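Local coordinates for scarecrow-like protein 3 (PDB 6KPB), which is probably a transcription factor in plant development that, as a homodimeric GRAS-family protein, binds zinc finger proteins of the IDD family such as JACKDAW, at residues S255-H261 against V347-Q351; L260-S266 against R330-L335; L335-W339 against R425-F431; Q351-G357 against R412-K418. One frame throughout, in Å; residues are numbered along the deposited sequence.

Interaction 1 of 4, residues S255-H261 against V347-Q351; sequences SSVLQLH and VVTEQ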
loop_
_atom_site.group_PDB
_atom_site.type_symbol
_atom_site.label_atom_id
_atom_site.label_comp_id
_atom_site.label_asym_id
_atom_site.label_seq_id
_atom_site.Cartn_x
_atom_site.Cartn_y
_atom_site.Cartn_z
ATOM N N SER A 255 10.362 -19.810 24.805
ATOM C CA SER A 255 9.368 -20.197 23.809
ATOM C C SER A 255 9.727 -19.552 22.479
ATOM O O SER A 255 9.775 -18.321 22.375
ATOM C CB SER A 255 7.962 -19.783 24.244
ATOM O OG SER A 255 7.013 -20.049 23.225
ATOM N N SER A 256 9.968 -20.379 21.465
ATOM C CA SER A 256 10.366 -19.919 20.135
ATOM C C SER A 256 9.321 -20.403 19.133
ATOM O O SER A 256 9.391 -21.532 18.642
ATOM C CB SER A 256 11.762 -20.423 19.782
ATOM O OG SER A 256 12.191 -19.910 18.533
ATOM N N VAL A 257 8.356 -19.542 18.829
ATOM C CA VAL A 257 7.268 -19.865 17.912
ATOM C C VAL A 257 7.626 -19.273 16.552
ATOM O O VAL A 257 7.536 -18.060 16.345
ATOM C CB VAL A 257 5.923 -19.344 18.422
ATOM C CG1 VAL A 257 4.830 -19.613 17.399
ATOM C CG2 VAL A 257 5.577 -19.993 19.755
ATOM N N LEU A 258 8.043 -20.141 15.626
ATOM C CA LEU A 258 8.307 -19.775 14.232
ATOM C C LEU A 258 9.416 -18.735 14.100
ATOM O O LEU A 258 9.395 -17.908 13.186
ATOM C CB LEU A 258 7.036 -19.273 13.537
ATOM C CG LEU A 258 5.803 -20.174 13.575
ATOM C CD1 LEU A 258 4.696 -19.602 12.695
ATOM C CD2 LEU A 258 6.152 -21.595 13.158
ATOM N N GLN A 259 10.405 -18.769 14.994
ATOM C CA GLN A 259 11.477 -17.784 14.981
ATOM C C GLN A 259 12.858 -18.358 14.711
ATOM O O GLN A 259 13.747 -17.601 14.310
ATOM C CB GLN A 259 11.520 -17.021 16.314
ATOM C CG GLN A 259 10.251 -16.249 16.619
ATOM C CD GLN A 259 9.808 -15.385 15.455
ATOM O OE1 GLN A 259 10.585 -14.591 14.923
ATOM N NE2 GLN A 259 8.556 -15.544 15.047
ATOM N N LEU A 260 13.066 -19.660 14.909
ATOM C CA LEU A 260 14.415 -20.211 14.805
ATOM C C LEU A 260 14.915 -20.204 13.365
ATOM O O LEU A 260 16.088 -19.909 13.115
ATOM C CB LEU A 260 14.449 -21.624 15.382
ATOM C CG LEU A 260 15.697 -21.966 16.194
ATOM C CD1 LEU A 260 15.889 -20.945 17.306
ATOM C CD2 LEU A 260 15.598 -23.371 16.767
ATOM N N HIS A 261 14.038 -20.513 12.403
ATOM C CA HIS A 261 14.457 -20.556 11.004
ATOM C C HIS A 261 14.918 -19.195 10.494
ATOM O O HIS A 261 15.590 -19.131 9.459
ATOM C CB HIS A 261 13.320 -21.089 10.126
ATOM C CG HIS A 261 12.115 -20.200 10.083
ATOM N ND1 HIS A 261 10.922 -20.532 10.690
ATOM C CD2 HIS A 261 11.916 -18.994 9.498
ATOM C CE1 HIS A 261 10.042 -19.568 10.485
ATOM N NE2 HIS A 261 10.620 -18.624 9.765
ATOM N N VAL A 347 10.919 -24.597 24.272
ATOM C CA VAL A 347 9.875 -25.146 23.417
ATOM C C VAL A 347 9.970 -24.472 22.056
ATOM O O VAL A 347 10.033 -23.239 21.964
ATOM C CB VAL A 347 8.482 -24.976 24.047
ATOM C CG1 VAL A 347 8.369 -25.840 25.294
ATOM C CG2 VAL A 347 8.216 -23.526 24.399
ATOM N N VAL A 348 10.005 -25.282 21.002
ATOM C CA VAL A 348 10.240 -24.805 19.644
ATOM C C VAL A 348 9.065 -25.224 18.774
ATOM O O VAL A 348 8.733 -26.415 18.699
ATOM C CB VAL A 348 11.558 -25.348 19.070
ATOM C CG1 VAL A 348 11.756 -24.849 17.649
ATOM C CG2 VAL A 348 12.734 -24.949 19.957
ATOM N N THR A 349 8.441 -24.249 18.119
ATOM C CA THR A 349 7.422 -24.496 17.108
ATOM C C THR A 349 7.951 -23.976 15.779
ATOM O O THR A 349 8.286 -22.792 15.663
ATOM C CB THR A 349 6.097 -23.820 17.467
ATOM O OG1 THR A 349 5.603 -24.357 18.700
ATOM C CG2 THR A 349 5.067 -24.058 16.373
ATOM N N GLU A 350 8.035 -24.861 14.788
ATOM C CA GLU A 350 8.630 -24.525 13.504
ATOM C C GLU A 350 7.824 -25.153 12.379
ATOM O O GLU A 350 7.129 -26.155 12.570
ATOM C CB GLU A 350 10.089 -24.997 13.417
ATOM C CG GLU A 350 11.105 -23.977 13.890
ATOM C CD GLU A 350 11.128 -22.742 13.013
ATOM O OE1 GLU A 350 11.369 -21.637 13.544
ATOM O OE2 GLU A 350 10.900 -22.878 11.793
ATOM N N GLN A 351 7.928 -24.548 11.196
ATOM C CA GLN A 351 7.419 -25.190 9.993
ATOM C C GLN A 351 8.154 -26.503 9.764
ATOM O O GLN A 351 9.350 -26.622 10.043
ATOM C CB GLN A 351 7.588 -24.278 8.775
ATOM C CG GLN A 351 6.564 -23.157 8.656
ATOM C CD GLN A 351 6.990 -21.896 9.381
ATOM O OE1 GLN A 351 7.926 -21.910 10.181
ATOM N NE2 GLN A 351 6.306 -20.795 9.097
#
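Two neighbouring parallel strands of the Rossmann-like sheet in the GRAS domain meet here at their C-terminal ends, the short segment axes 4.8 Å apart and 8° from parallel. Start at Ser255: its CB packs at 3.8 Å on Val347 CG2, while its hydroxyl turns to Gln179. Ser256 does the backbone work, its N donating to Val347 O (2.9 Å) and its O accepting from Thr349 N (2.9 Å). Val257 then faces the same way as Ser255, Val347 and Thr349, toward helix 145-160. At Leu258 the strand has ended; phi and psi of 61° and 33° swing the chain out of line, though Leu258 N still reaches Thr349 O at 2.7 Å. Gln259 points away and closes the turn on itself, NE2 to Val257 O at 3.0 Å. Leu260 comes back over the sheet, its CD2 4.2 Å from Val348 CG1. The carboxylate of Glu350, at the end of its strand, receives this returning chain: OE1 takes a weak bond from Leu260 N (2.9 Å) and a better one from His261 N (3.1 Å). Last comes a His-carboxylate hydrogen bond, His261 ND1 to Glu350 OE2 at 2.6 Å.

Interaction 2 of 4, residues L260-S266 against R330-L335; sequences LHTFLAS and RTDSFL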
loop_
_atom_site.group_PDB
_atom_site.type_symbol
_atom_site.label_atom_id
_atom_site.label_comp_id
_atom_site.label_asym_id
_atom_site.label_seq_id
_atom_site.Cartn_x
_atom_site.Cartn_y
_atom_site.Cartn_z
ATOM N N LEU A 260 13.066 -19.660 14.909
ATOM C CA LEU A 260 14.415 -20.211 14.805
ATOM C C LEU A 260 14.915 -20.204 13.365
ATOM O O LEU A 260 16.088 -19.909 13.115
ATOM C CB LEU A 260 14.449 -21.624 15.382
ATOM C CG LEU A 260 15.697 -21.966 16.194
ATOM C CD1 LEU A 260 15.889 -20.945 17.306
ATOM C CD2 LEU A 260 15.598 -23.371 16.767
ATOM N N HIS A 261 14.038 -20.513 12.403
ATOM C CA HIS A 261 14.457 -20.556 11.004
ATOM C C HIS A 261 14.918 -19.195 10.494
ATOM O O HIS A 261 15.590 -19.131 9.459
ATOM C CB HIS A 261 13.320 -21.089 10.126
ATOM C CG HIS A 261 12.115 -20.200 10.083
ATOM N ND1 HIS A 261 10.922 -20.532 10.690
ATOM C CD2 HIS A 261 11.916 -18.994 9.498
ATOM C CE1 HIS A 261 10.042 -19.568 10.485
ATOM N NE2 HIS A 261 10.620 -18.624 9.765
ATOM N N THR A 262 14.569 -18.114 11.196
ATOM C CA THR A 262 15.020 -16.782 10.804
ATOM C C THR A 262 16.543 -16.699 10.763
ATOM O O THR A 262 17.114 -16.035 9.890
ATOM C CB THR A 262 14.442 -15.745 11.772
ATOM O OG1 THR A 262 13.070 -15.497 11.444
ATOM C CG2 THR A 262 15.220 -14.439 11.722
ATOM N N PHE A 263 17.217 -17.387 11.682
ATOM C CA PHE A 263 18.664 -17.268 11.812
ATOM C C PHE A 263 19.439 -18.035 10.749
ATOM O O PHE A 263 20.670 -17.929 10.715
ATOM C CB PHE A 263 19.102 -17.738 13.200
ATOM C CG PHE A 263 18.625 -16.857 14.317
ATOM C CD1 PHE A 263 17.387 -17.064 14.901
ATOM C CD2 PHE A 263 19.417 -15.821 14.784
ATOM C CE1 PHE A 263 16.947 -16.254 15.929
ATOM C CE2 PHE A 263 18.982 -15.007 15.812
ATOM C CZ PHE A 263 17.747 -15.224 16.386
ATOM N N LEU A 264 18.770 -18.799 9.885
ATOM C CA LEU A 264 19.472 -19.521 8.831
ATOM C C LEU A 264 19.897 -18.621 7.677
ATOM O O LEU A 264 20.567 -19.100 6.755
ATOM C CB LEU A 264 18.601 -20.661 8.291
ATOM C CG LEU A 264 18.233 -21.804 9.240
ATOM C CD1 LEU A 264 17.553 -22.931 8.478
ATOM C CD2 LEU A 264 19.456 -22.325 9.971
ATOM N N ALA A 265 19.532 -17.343 7.704
ATOM C CA ALA A 265 19.855 -16.435 6.617
ATOM C C ALA A 265 21.315 -15.996 6.690
ATOM O O ALA A 265 21.951 -16.026 7.747
ATOM C CB ALA A 265 18.934 -15.214 6.648
ATOM N N SER A 266 21.841 -15.581 5.542
ATOM C CA SER A 266 23.232 -15.149 5.440
ATOM C C SER A 266 23.452 -13.812 6.141
ATOM O O SER A 266 23.986 -12.872 5.551
ATOM C CB SER A 266 23.652 -15.048 3.973
ATOM O OG SER A 266 23.418 -16.268 3.290
ATOM N N ARG A 330 24.764 -18.525 12.361
ATOM C CA ARG A 330 23.997 -17.603 13.193
ATOM C C ARG A 330 23.039 -18.356 14.107
ATOM O O ARG A 330 22.824 -17.954 15.258
ATOM C CB ARG A 330 23.235 -16.609 12.315
ATOM C CG ARG A 330 24.104 -15.911 11.281
ATOM C CD ARG A 330 23.317 -14.910 10.444
ATOM N NE ARG A 330 22.861 -13.761 11.222
ATOM C CZ ARG A 330 21.585 -13.436 11.406
ATOM N NH1 ARG A 330 20.624 -14.170 10.859
ATOM N NH2 ARG A 330 21.268 -12.371 12.130
ATOM N N THR A 331 22.457 -19.452 13.614
ATOM C CA THR A 331 21.566 -20.255 14.445
ATOM C C THR A 331 22.323 -20.914 15.592
ATOM O O THR A 331 21.830 -20.960 16.725
ATOM C CB THR A 331 20.865 -21.314 13.594
ATOM O OG1 THR A 331 20.030 -20.675 12.621
ATOM C CG2 THR A 331 20.011 -22.221 14.466
ATOM N N ASP A 332 23.524 -21.426 15.313
ATOM C CA ASP A 332 24.333 -22.046 16.359
ATOM C C ASP A 332 24.624 -21.058 17.482
ATOM O O ASP A 332 24.477 -21.384 18.665
ATOM C CB ASP A 332 25.639 -22.578 15.767
ATOM C CG ASP A 332 25.412 -23.539 14.616
ATOM O OD1 ASP A 332 24.238 -23.787 14.263
ATOM O OD2 ASP A 332 26.411 -24.046 14.063
ATOM N N SER A 333 25.036 -19.838 17.124
ATOM C CA SER A 333 25.364 -18.840 18.137
ATOM C C SER A 333 24.147 -18.492 18.984
ATOM O O SER A 333 24.262 -18.302 20.200
ATOM C CB SER A 333 25.933 -17.583 17.477
ATOM O OG SER A 333 24.897 -16.685 17.115
ATOM N N PHE A 334 22.969 -18.407 18.360
ATOM C CA PHE A 334 21.765 -18.076 19.115
ATOM C C PHE A 334 21.365 -19.217 20.043
ATOM O O PHE A 334 21.032 -18.986 21.211
ATOM C CB PHE A 334 20.623 -17.725 18.162
ATOM C CG PHE A 334 19.419 -17.148 18.849
ATOM C CD1 PHE A 334 19.504 -15.941 19.525
ATOM C CD2 PHE A 334 18.206 -17.815 18.831
ATOM C CE1 PHE A 334 18.402 -15.408 20.163
ATOM C CE2 PHE A 334 17.098 -17.285 19.467
ATOM C CZ PHE A 334 17.197 -16.081 20.134
ATOM N N LEU A 335 21.397 -20.455 19.543
ATOM C CA LEU A 335 21.063 -21.598 20.387
ATOM C C LEU A 335 22.066 -21.755 21.522
ATOM O O LEU A 335 21.693 -22.106 22.647
ATOM C CB LEU A 335 20.996 -22.872 19.546
ATOM C CG LEU A 335 19.829 -22.952 18.560
ATOM C CD1 LEU A 335 19.945 -24.191 17.687
ATOM C CD2 LEU A 335 18.504 -22.942 19.308
#
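Segment 260-266 makes a short 3-10 helix, 261-264, with Phe263 N bonded to Leu260 O (3.1 Å) and Leu264 N to His261 O (3.2 Å), and it lies against the first turns of an alpha helix, where Phe334 N bonds to Arg330 O at 3.1 Å. The backbones come closest at Phe263 and Thr331, CA to CA 4.9 Å. That proximity puts Thr331 OG1 only 3.1 Å from Phe263 CB and 3.2 Å from Leu264 CD2. The central feature is an offset stack of the Phe263 and Phe334 rings, centroids 4.2 Å apart and planes 16° from parallel. Leu260 CD1 fills in beside it, 4.2 Å from Phe334 CD2 and 3.9 Å from Leu335 CD2. At the outer end Arg330 lays its guanidinium face near Phe263 CD2, with its CD 3.2 Å from Ala265 O. The two segments share no hydrogen bond; packing holds them together. The contact sits within the connection leading from strand 251-257 through helix 330-340 to the neighbouring parallel strand 345-351, the beta-alpha-beta crossover typical of Rossmann-like folds.

Interaction 3 of 4, residues L335-W339 against R425-F431; sequences LNAIW and RIDLAGF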
loop_
_atom_site.group_PDB
_atom_site.type_symbol
_atom_site.label_atom_id
_atom_site.label_comp_id
_atom_site.label_asym_id
_atom_site.label_seq_id
_atom_site.Cartn_x
_atom_site.Cartn_y
_atom_site.Cartn_z
ATOM N N LEU A 335 21.397 -20.455 19.543
ATOM C CA LEU A 335 21.063 -21.598 20.387
ATOM C C LEU A 335 22.066 -21.755 21.522
ATOM O O LEU A 335 21.693 -22.106 22.647
ATOM C CB LEU A 335 20.996 -22.872 19.546
ATOM C CG LEU A 335 19.829 -22.952 18.560
ATOM C CD1 LEU A 335 19.945 -24.191 17.687
ATOM C CD2 LEU A 335 18.504 -22.942 19.308
ATOM N N ASN A 336 23.348 -21.503 21.247
ATOM C CA ASN A 336 24.346 -21.535 22.312
ATOM C C ASN A 336 24.133 -20.393 23.297
ATOM O O ASN A 336 24.330 -20.564 24.506
ATOM C CB ASN A 336 25.754 -21.480 21.721
ATOM C CG ASN A 336 26.822 -21.290 22.781
ATOM O OD1 ASN A 336 27.240 -22.244 23.438
ATOM N ND2 ASN A 336 27.270 -20.050 22.953
ATOM N N ALA A 337 23.736 -19.220 22.799
ATOM C CA ALA A 337 23.400 -18.117 23.694
ATOM C C ALA A 337 22.216 -18.477 24.580
ATOM O O ALA A 337 22.211 -18.172 25.778
ATOM C CB ALA A 337 23.104 -16.853 22.887
ATOM N N ILE A 338 21.200 -19.130 24.008
ATOM C CA ILE A 338 20.089 -19.625 24.814
ATOM C C ILE A 338 20.579 -20.676 25.799
ATOM O O ILE A 338 20.176 -20.689 26.968
ATOM C CB ILE A 338 18.970 -20.176 23.911
ATOM C CG1 ILE A 338 18.397 -19.064 23.031
ATOM C CG2 ILE A 338 17.875 -20.820 24.751
ATOM C CD1 ILE A 338 17.869 -17.884 23.811
ATOM N N TRP A 339 21.466 -21.567 25.346
ATOM C CA TRP A 339 21.994 -22.605 26.226
ATOM C C TRP A 339 22.677 -22.001 27.446
ATOM O O TRP A 339 22.487 -22.475 28.572
ATOM C CB TRP A 339 22.964 -23.500 25.456
ATOM C CG TRP A 339 23.439 -24.695 26.229
ATOM C CD1 TRP A 339 22.879 -25.939 26.239
ATOM C CD2 TRP A 339 24.573 -24.759 27.104
ATOM N NE1 TRP A 339 23.591 -26.774 27.065
ATOM C CE2 TRP A 339 24.636 -26.074 27.609
ATOM C CE3 TRP A 339 25.540 -23.835 27.510
ATOM C CZ2 TRP A 339 25.627 -26.487 28.499
ATOM C CZ3 TRP A 339 26.524 -24.247 28.394
ATOM C CH2 TRP A 339 26.560 -25.561 28.877
ATOM N N ARG A 425 20.360 -30.079 14.905
ATOM C CA ARG A 425 20.903 -28.746 15.139
ATOM C C ARG A 425 20.773 -28.348 16.604
ATOM O O ARG A 425 21.725 -27.842 17.211
ATOM C CB ARG A 425 20.187 -27.739 14.236
ATOM C CG ARG A 425 20.940 -26.444 14.013
ATOM C CD ARG A 425 20.161 -25.512 13.098
ATOM N NE ARG A 425 19.887 -26.106 11.792
ATOM C CZ ARG A 425 20.746 -26.110 10.778
ATOM N NH1 ARG A 425 20.410 -26.668 9.622
ATOM N NH2 ARG A 425 21.944 -25.557 10.919
ATOM N N ILE A 426 19.600 -28.583 17.195
ATOM C CA ILE A 426 19.376 -28.203 18.587
ATOM C C ILE A 426 20.129 -29.137 19.528
ATOM O O ILE A 426 20.696 -28.699 20.538
ATOM C CB ILE A 426 17.866 -28.175 18.888
ATOM C CG1 ILE A 426 17.199 -27.019 18.138
ATOM C CG2 ILE A 426 17.608 -28.060 20.382
ATOM C CD1 ILE A 426 15.692 -27.010 18.248
ATOM N N ASP A 427 20.156 -30.436 19.215
ATOM C CA ASP A 427 20.857 -31.387 20.072
ATOM C C ASP A 427 22.361 -31.146 20.051
ATOM O O ASP A 427 23.036 -31.310 21.075
ATOM C CB ASP A 427 20.527 -32.820 19.651
ATOM C CG ASP A 427 21.286 -33.858 20.454
ATOM O OD1 ASP A 427 22.460 -34.129 20.127
ATOM O OD2 ASP A 427 20.707 -34.398 21.420
ATOM N N LEU A 428 22.908 -30.755 18.896
ATOM C CA LEU A 428 24.325 -30.423 18.827
ATOM C C LEU A 428 24.661 -29.163 19.611
ATOM O O LEU A 428 25.814 -28.993 20.020
ATOM C CB LEU A 428 24.766 -30.254 17.372
ATOM C CG LEU A 428 25.130 -31.531 16.612
ATOM C CD1 LEU A 428 25.715 -31.192 15.250
ATOM C CD2 LEU A 428 26.106 -32.372 17.424
ATOM N N ALA A 429 23.690 -28.280 19.827
ATOM C CA ALA A 429 23.917 -27.064 20.596
ATOM C C ALA A 429 23.935 -27.310 22.099
ATOM O O ALA A 429 24.100 -26.353 22.862
ATOM C CB ALA A 429 22.852 -26.018 20.256
ATOM N N GLY A 430 23.770 -28.553 22.537
ATOM C CA GLY A 430 23.816 -28.887 23.945
ATOM C C GLY A 430 22.477 -29.123 24.603
ATOM O O GLY A 430 22.415 -29.164 25.836
ATOM N N PHE A 431 21.408 -29.278 23.830
ATOM C CA PHE A 431 20.080 -29.504 24.377
ATOM C C PHE A 431 19.703 -30.976 24.269
ATOM O O PHE A 431 20.075 -31.657 23.310
ATOM C CB PHE A 431 19.036 -28.647 23.657
ATOM C CG PHE A 431 19.198 -27.171 23.884
ATOM C CD1 PHE A 431 18.580 -26.551 24.957
ATOM C CD2 PHE A 431 19.965 -26.402 23.023
ATOM C CE1 PHE A 431 18.724 -25.193 25.169
ATOM C CE2 PHE A 431 20.113 -25.043 23.230
ATOM C CZ PHE A 431 19.492 -24.438 24.305
#
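This is a largely apolar helix-to-helix-end contact within the Rossmann-like alpha/beta fold: the second half of helix 330-340 packs against the last turn of helix 419-428 and the residues that lead on into strand 431-434. Ile338 and Ile426 both also rest on Met346 of strand 345-351, so the two helices cover the same face of the sheet. Leu335 is the residue most covered by segment 425-431. Its CB lies 3.7 Å from Ala429 CB and its CD1 4.0 Å from Ile426 CG1, so that the leucine is covered by the last turn of helix 419-428 and the turn after it.

Helix 419-428 finishes in a Schellman motif. Gly430 takes a phi of 103°, and two bonds return to the last turn, Gly430 N to Asp427 O at 3.2 Å and a weak one from Phe431 N to Ile426 O at 3.4 Å. A CB on Gly430 would be jammed against the Ala429 carbonyl and would also run into Trp339 NE1, so glycine is required twice over. The turn delivers Phe431 against helix 330-340, where its CZ sits 4.0 Å from Ile338 CG2 and 3.8 Å from Trp339 CB. The indole meets the phenyl ring T-shaped: the edge of Trp339 points at the face of Phe431, with centroids 5.3 Å apart (five-membered ring of the indole) and planes at 85°. Trp339 also reaches the turn itself, through a weak hydrogen bond from NE1 to Gly430 O at 2.9 Å.

Interaction 4 of 4, residues Q351-G357 against R412-K418; sequences QDSDHNG and RRERHEK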
loop_
_atom_site.group_PDB
_atom_site.type_symbol
_atom_site.label_atom_id
_atom_site.label_comp_id
_atom_site.label_asym_id
_atom_site.label_seq_id
_atom_site.Cartn_x
_atom_site.Cartn_y
_atom_site.Cartn_z
ATOM N N GLN A 351 7.928 -24.548 11.196
ATOM C CA GLN A 351 7.419 -25.190 9.993
ATOM C C GLN A 351 8.154 -26.503 9.764
ATOM O O GLN A 351 9.350 -26.622 10.043
ATOM C CB GLN A 351 7.588 -24.278 8.775
ATOM C CG GLN A 351 6.564 -23.157 8.656
ATOM C CD GLN A 351 6.990 -21.896 9.381
ATOM O OE1 GLN A 351 7.926 -21.910 10.181
ATOM N NE2 GLN A 351 6.306 -20.795 9.097
ATOM N N ASP A 352 7.432 -27.496 9.258
ATOM C CA ASP A 352 8.000 -28.811 8.998
ATOM C C ASP A 352 7.979 -29.074 7.496
ATOM O O ASP A 352 7.246 -29.933 7.000
ATOM C CB ASP A 352 7.236 -29.891 9.764
ATOM C CG ASP A 352 8.057 -31.149 9.962
ATOM O OD1 ASP A 352 9.031 -31.346 9.208
ATOM O OD2 ASP A 352 7.748 -31.924 10.890
ATOM N N SER A 353 8.801 -28.323 6.768
ATOM C CA SER A 353 8.918 -28.476 5.328
ATOM C C SER A 353 10.313 -28.048 4.903
ATOM O O SER A 353 10.898 -27.131 5.483
ATOM C CB SER A 353 7.864 -27.650 4.581
ATOM O OG SER A 353 6.553 -28.009 4.978
ATOM N N ASP A 354 10.844 -28.722 3.885
ATOM C CA ASP A 354 12.146 -28.361 3.329
ATOM C C ASP A 354 11.933 -27.247 2.313
ATOM O O ASP A 354 11.720 -27.488 1.124
ATOM C CB ASP A 354 12.828 -29.569 2.701
ATOM C CG ASP A 354 14.259 -29.278 2.280
ATOM O OD1 ASP A 354 14.746 -28.155 2.537
ATOM O OD2 ASP A 354 14.899 -30.173 1.691
ATOM N N HIS A 355 11.984 -26.006 2.795
ATOM C CA HIS A 355 11.896 -24.825 1.949
ATOM C C HIS A 355 13.219 -24.073 1.871
ATOM O O HIS A 355 13.239 -22.914 1.441
ATOM C CB HIS A 355 10.791 -23.895 2.451
ATOM C CG HIS A 355 9.415 -24.474 2.334
ATOM N ND1 HIS A 355 8.322 -23.933 2.975
ATOM C CD2 HIS A 355 8.954 -25.545 1.645
ATOM C CE1 HIS A 355 7.247 -24.646 2.690
ATOM N NE2 HIS A 355 7.603 -25.631 1.884
ATOM N N ASN A 356 14.322 -24.705 2.280
ATOM C CA ASN A 356 15.641 -24.089 2.267
ATOM C C ASN A 356 16.568 -24.773 1.269
ATOM O O ASN A 356 17.792 -24.751 1.434
ATOM C CB ASN A 356 16.258 -24.116 3.665
ATOM C CG ASN A 356 17.361 -23.089 3.833
ATOM O OD1 ASN A 356 17.388 -22.068 3.146
ATOM N ND2 ASN A 356 18.279 -23.355 4.757
ATOM N N GLY A 357 15.993 -25.396 0.244
ATOM C CA GLY A 357 16.784 -26.044 -0.782
ATOM C C GLY A 357 17.733 -25.086 -1.473
ATOM O O GLY A 357 17.565 -23.864 -1.437
ATOM N N ARG A 412 16.363 -13.683 2.548
ATOM C CA ARG A 412 15.437 -14.813 2.599
ATOM C C ARG A 412 15.396 -15.329 4.031
ATOM O O ARG A 412 16.267 -16.092 4.455
ATOM C CB ARG A 412 15.862 -15.902 1.621
ATOM C CG ARG A 412 14.776 -16.927 1.330
ATOM C CD ARG A 412 15.166 -17.821 0.168
ATOM N NE ARG A 412 15.899 -19.007 0.602
ATOM C CZ ARG A 412 16.899 -19.555 -0.081
ATOM N NH1 ARG A 412 17.298 -19.013 -1.221
ATOM N NH2 ARG A 412 17.507 -20.638 0.382
ATOM N N ARG A 413 14.377 -14.910 4.782
ATOM C CA ARG A 413 14.250 -15.292 6.181
ATOM C C ARG A 413 13.400 -16.538 6.384
ATOM O O ARG A 413 13.573 -17.232 7.393
ATOM C CB ARG A 413 13.652 -14.138 6.991
ATOM C CG ARG A 413 14.137 -12.765 6.559
ATOM C CD ARG A 413 14.055 -11.762 7.698
ATOM N NE ARG A 413 14.924 -12.138 8.810
ATOM C CZ ARG A 413 16.236 -11.923 8.836
ATOM N NH1 ARG A 413 16.836 -11.339 7.808
ATOM N NH2 ARG A 413 16.950 -12.298 9.888
ATOM N N GLU A 414 12.493 -16.838 5.456
ATOM C CA GLU A 414 11.589 -17.983 5.581
ATOM C C GLU A 414 12.275 -19.270 5.114
ATOM O O GLU A 414 11.850 -19.939 4.174
ATOM C CB GLU A 414 10.307 -17.724 4.801
ATOM C CG GLU A 414 9.448 -16.597 5.357
ATOM C CD GLU A 414 9.023 -16.844 6.792
ATOM O OE1 GLU A 414 9.632 -16.247 7.707
ATOM O OE2 GLU A 414 8.091 -17.645 7.006
ATOM N N ARG A 415 13.360 -19.617 5.809
ATOM C CA ARG A 415 14.151 -20.802 5.476
ATOM C C ARG A 415 13.661 -21.973 6.323
ATOM O O ARG A 415 14.293 -22.399 7.293
ATOM C CB ARG A 415 15.636 -20.527 5.679
ATOM C CG ARG A 415 16.189 -19.468 4.740
ATOM C CD ARG A 415 17.645 -19.161 5.032
ATOM N NE ARG A 415 18.245 -18.345 3.981
ATOM C CZ ARG A 415 18.907 -18.841 2.942
ATOM N NH1 ARG A 415 19.060 -20.152 2.820
ATOM N NH2 ARG A 415 19.420 -18.029 2.027
ATOM N N HIS A 416 12.505 -22.502 5.933
ATOM C CA HIS A 416 11.894 -23.600 6.668
ATOM C C HIS A 416 12.650 -24.899 6.416
ATOM O O HIS A 416 13.059 -25.192 5.289
ATOM C CB HIS A 416 10.429 -23.754 6.259
ATOM C CG HIS A 416 9.651 -22.473 6.299
ATOM N ND1 HIS A 416 8.614 -22.205 5.433
ATOM C CD2 HIS A 416 9.762 -21.387 7.101
ATOM C CE1 HIS A 416 8.119 -21.008 5.697
ATOM N NE2 HIS A 416 8.798 -20.491 6.705
ATOM N N GLU A 417 12.840 -25.679 7.479
ATOM C CA GLU A 417 13.474 -26.985 7.378
ATOM C C GLU A 417 12.671 -27.987 8.198
ATOM O O GLU A 417 11.858 -27.613 9.047
ATOM C CB GLU A 417 14.937 -26.944 7.843
ATOM C CG GLU A 417 15.838 -26.089 6.960
ATOM C CD GLU A 417 17.314 -26.306 7.243
ATOM O OE1 GLU A 417 17.654 -26.678 8.386
ATOM O OE2 GLU A 417 18.131 -26.112 6.318
ATOM N N LYS A 418 12.901 -29.269 7.928
ATOM C CA LYS A 418 12.116 -30.309 8.572
ATOM C C LYS A 418 12.586 -30.540 10.008
ATOM O O LYS A 418 13.644 -30.072 10.435
ATOM C CB LYS A 418 12.177 -31.611 7.773
ATOM C CG LYS A 418 11.444 -31.556 6.440
ATOM C CD LYS A 418 10.928 -32.927 6.031
ATOM C CE LYS A 418 9.690 -33.318 6.825
ATOM N NZ LYS A 418 8.538 -32.414 6.545
#
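Two irregular loops run antiparallel at the C-terminal end of the parallel strands of the Rossmann-like sheet, one leaving strand 345-351, the other leading into helix 419-428, and polar groups join them. Lys418 NZ makes a salt bridge to Asp352 OD1 (2.9 Å) and a weak bond to Asp352 O (2.8 Å); OD1 also receives Leu419 N at the start of the helix. His355 N donates to His416 O at 2.8 Å, and the two imidazoles share a hydrogen bond between their ND1 atoms at 3.0 Å. Their far nitrogens are satisfied too: His416 NE2 by Glu414 OE2 (2.9 Å), His355 NE2 by Thr370. Both ends of the Asn356 amide are used: OD1 accepts from Arg412 NH2 (3.1 Å) and weakly from Arg415 NH1 (2.6 Å), while ND2 donates to Glu417 OE2 (3.2 Å). Arg412 has its stronger partner in Glu408, and Glu417 in Arg425. Over the His416 ring face sits Gln351, its CG 3.8 Å from the ring centroid in a CH-pi contact.

Interactions 1 and 2, with centres about 11 Å apart, are continuous through Leu260 and His261, and interaction 2 is nested in the loop that interaction 1 closes. Interactions 2 and 3 share Leu335 on helix 330-340, and Leu260 joins interactions 1 and 2 to interaction 3, its CD2 3.9 Å from Ile426 CD1. His261 does the same toward interaction 4, since, besides its bond to Glu350, its NE2 lies 3.3 Å from Glu414 OE1, a probable hydrogen bond. Interactions 3 and 4, the most separated at about 19 Å between centres, still connect by the salt bridge from Arg425 NH1 to Glu417 OE1 (3.0 Å). No other protein chain of the assembly touches any of these segments.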